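Local coordinates for putative Lipoprotein (Shewanella oneidensis, PDB 3U24), which is of unknown function but binds zinc and calcium and carries a metallopeptidase-like zinc site, consistent with a hydrolytic role, at residues Ile327-Ile331 with Asn406-Ile411. Residues are numbered along the deposited sequence; the frame is centred on the assembly and turned at random.
With ZN (zinc ion), chain F.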
loop_
_atom_site.group_PDB
_atom_site.type_symbol
_atom_site.label_atom_id
_atom_site.label_comp_id
_atom_site.label_asym_id
_atom_site.label_seq_id
_atom_site.Cartn_x
_atom_site.Cartn_y
_atom_site.Cartn_z
ATOM N N ILE A 327 -15.621 11.650 14.319
ATOM C CA ILE A 327 -14.364 12.334 14.179
ATOM C C ILE A 327 -14.179 13.428 15.255
ATOM O O ILE A 327 -13.122 13.444 15.915
ATOM C CB ILE A 327 -14.129 12.787 12.724
ATOM C CG1 ILE A 327 -13.903 11.538 11.875
ATOM C CG2 ILE A 327 -12.884 13.678 12.630
ATOM C CD1 ILE A 327 -13.915 11.794 10.395
ATOM N N PRO A 328 -15.195 14.306 15.467
ATOM C CA PRO A 328 -15.032 15.275 16.542
ATOM C C PRO A 328 -14.964 14.654 17.921
ATOM O O PRO A 328 -14.414 15.272 18.816
ATOM C CB PRO A 328 -16.265 16.205 16.419
ATOM C CG PRO A 328 -16.883 15.924 15.069
ATOM C CD PRO A 328 -16.066 14.816 14.399
ATOM N N GLU A 329 -15.517 13.462 18.104
ATOM C CA GLU A 329 -15.384 12.769 19.386
ATOM C C GLU A 329 -13.932 12.300 19.625
ATOM O O GLU A 329 -13.425 12.340 20.737
ATOM C CB GLU A 329 -16.354 11.583 19.500
ATOM C CG GLU A 329 -17.826 11.982 19.729
ATOM C CD GLU A 329 -18.830 10.809 19.612
ATOM O OE1 GLU A 329 -18.476 9.693 19.119
ATOM O OE2 GLU A 329 -20.008 11.014 20.014
ATOM N N LEU A 330 -13.277 11.850 18.576
ATOM C CA LEU A 330 -11.879 11.441 18.667
ATOM C C LEU A 330 -10.991 12.672 18.910
ATOM O O LEU A 330 -10.050 12.589 19.712
ATOM C CB LEU A 330 -11.428 10.685 17.383
ATOM C CG LEU A 330 -12.175 9.346 17.086
ATOM C CD1 LEU A 330 -11.784 8.816 15.726
ATOM C CD2 LEU A 330 -11.899 8.298 18.168
ATOM N N ILE A 331 -11.294 13.790 18.219
ATOM C CA ILE A 331 -10.577 15.044 18.402
ATOM C C ILE A 331 -10.652 15.452 19.869
ATOM O O ILE A 331 -9.623 15.765 20.492
ATOM C CB ILE A 331 -11.109 16.175 17.493
ATOM C CG1 ILE A 331 -10.797 15.869 16.007
ATOM C CG2 ILE A 331 -10.519 17.573 17.889
ATOM C CD1 ILE A 331 -11.473 16.848 15.051
ATOM N N ASN A 406 -11.830 4.584 12.347
ATOM C CA ASN A 406 -11.728 6.036 12.324
ATOM C C ASN A 406 -10.469 6.542 13.073
ATOM O O ASN A 406 -9.915 7.563 12.701
ATOM C CB ASN A 406 -13.019 6.674 12.872
ATOM C CG ASN A 406 -14.203 6.517 11.911
ATOM O OD1 ASN A 406 -14.029 6.479 10.675
ATOM N ND2 ASN A 406 -15.438 6.419 12.489
ATOM N N ILE A 407 -10.012 5.808 14.085
ATOM C CA ILE A 407 -8.740 6.086 14.707
ATOM C C ILE A 407 -7.617 5.876 13.694
ATOM O O ILE A 407 -6.760 6.767 13.524
ATOM C CB ILE A 407 -8.543 5.230 15.969
ATOM C CG1 ILE A 407 -9.524 5.712 17.074
ATOM C CG2 ILE A 407 -7.090 5.245 16.421
ATOM C CD1 ILE A 407 -9.553 4.852 18.332
ATOM N N HIS A 408 -7.632 4.717 13.033
ATOM C CA HIS A 408 -6.600 4.315 12.088
ATOM C C HIS A 408 -6.530 5.300 10.953
ATOM O O HIS A 408 -5.458 5.733 10.558
ATOM C CB HIS A 408 -6.880 2.899 11.540
ATOM C CG HIS A 408 -5.906 2.405 10.480
ATOM N ND1 HIS A 408 -5.013 1.438 10.718
ATOM C CD2 HIS A 408 -5.708 2.784 9.137
ATOM C CE1 HIS A 408 -4.254 1.205 9.572
ATOM N NE2 HIS A 408 -4.675 2.014 8.619
ATOM N N GLU A 409 -7.675 5.636 10.396
ATOM C CA GLU A 409 -7.719 6.427 9.161
ATOM C C GLU A 409 -7.641 7.921 9.373
ATOM O O GLU A 409 -7.076 8.631 8.569
ATOM C CB GLU A 409 -9.015 6.117 8.374
ATOM C CG GLU A 409 -9.041 4.723 7.801
ATOM C CD GLU A 409 -7.993 4.532 6.738
ATOM O OE1 GLU A 409 -7.585 5.560 6.156
ATOM O OE2 GLU A 409 -7.580 3.378 6.478
ATOM N N ALA A 410 -8.166 8.404 10.485
ATOM C CA ALA A 410 -8.363 9.829 10.665
ATOM C C ALA A 410 -7.601 10.372 11.878
ATOM O O ALA A 410 -6.595 11.059 11.727
ATOM C CB ALA A 410 -9.862 10.153 10.760
ATOM N N ILE A 411 -8.063 10.091 13.082
ATOM C CA ILE A 411 -7.501 10.779 14.225
ATOM C C ILE A 411 -7.213 9.842 15.369
ATOM O O ILE A 411 -8.115 9.201 15.848
ATOM C CB ILE A 411 -8.452 11.930 14.639
ATOM C CG1 ILE A 411 -8.038 13.169 13.817
ATOM C CG2 ILE A 411 -8.378 12.178 16.149
ATOM C CD1 ILE A 411 -9.153 14.068 13.374
HETATM ZN ZN ZN F . -3.776 2.278 6.987
HETATM O O HOH W 1 -5.406 2.148 5.611
#
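Asn406 begins the last turn of helix 401-409 and meets the helix of Ile327-Ile331 with its aliphatic part, CB lying 3.8 Å from Leu330 CD1. Its amide can sit in this buried place because Tyr377 and Gln326 satisfy it by hydrogen bonds. Ile407 offers CG1 to Leu330 CD2 at 3.7 Å; Met449 of helix 435-451 packs on both, hydrocarbon side chains with no polar group to satisfy. His408 and Glu409 face the metal. His408 NE2 binds zinc at 1.9 Å, and a water 2.1 Å from the zinc donates a hydrogen bond to Glu409 OE2 (2.6 Å). His408, Glu409 and His414 form an HExxxxH motif, a variant of the zincin HExxH with two extra residues between the histidines; Glu439 is a further ligand. Glu409 is probably the general base, as in related peptidases. At Ala410 the helix gives out: Ala410 N and Ile411 N both donate to Asn406 O, at 2.9 and 3.2 Å. The small Ala410 CB leaves room for Ile327 CD1, 4.4 Å away. Ile411, now extended, pushes a branched side chain against the neighbouring helix, where CG2 touches Leu330 CB at 3.6 Å and CD1 reaches Ile331 CG1 at 3.6 Å and Ile327 CG2 at 3.8 Å.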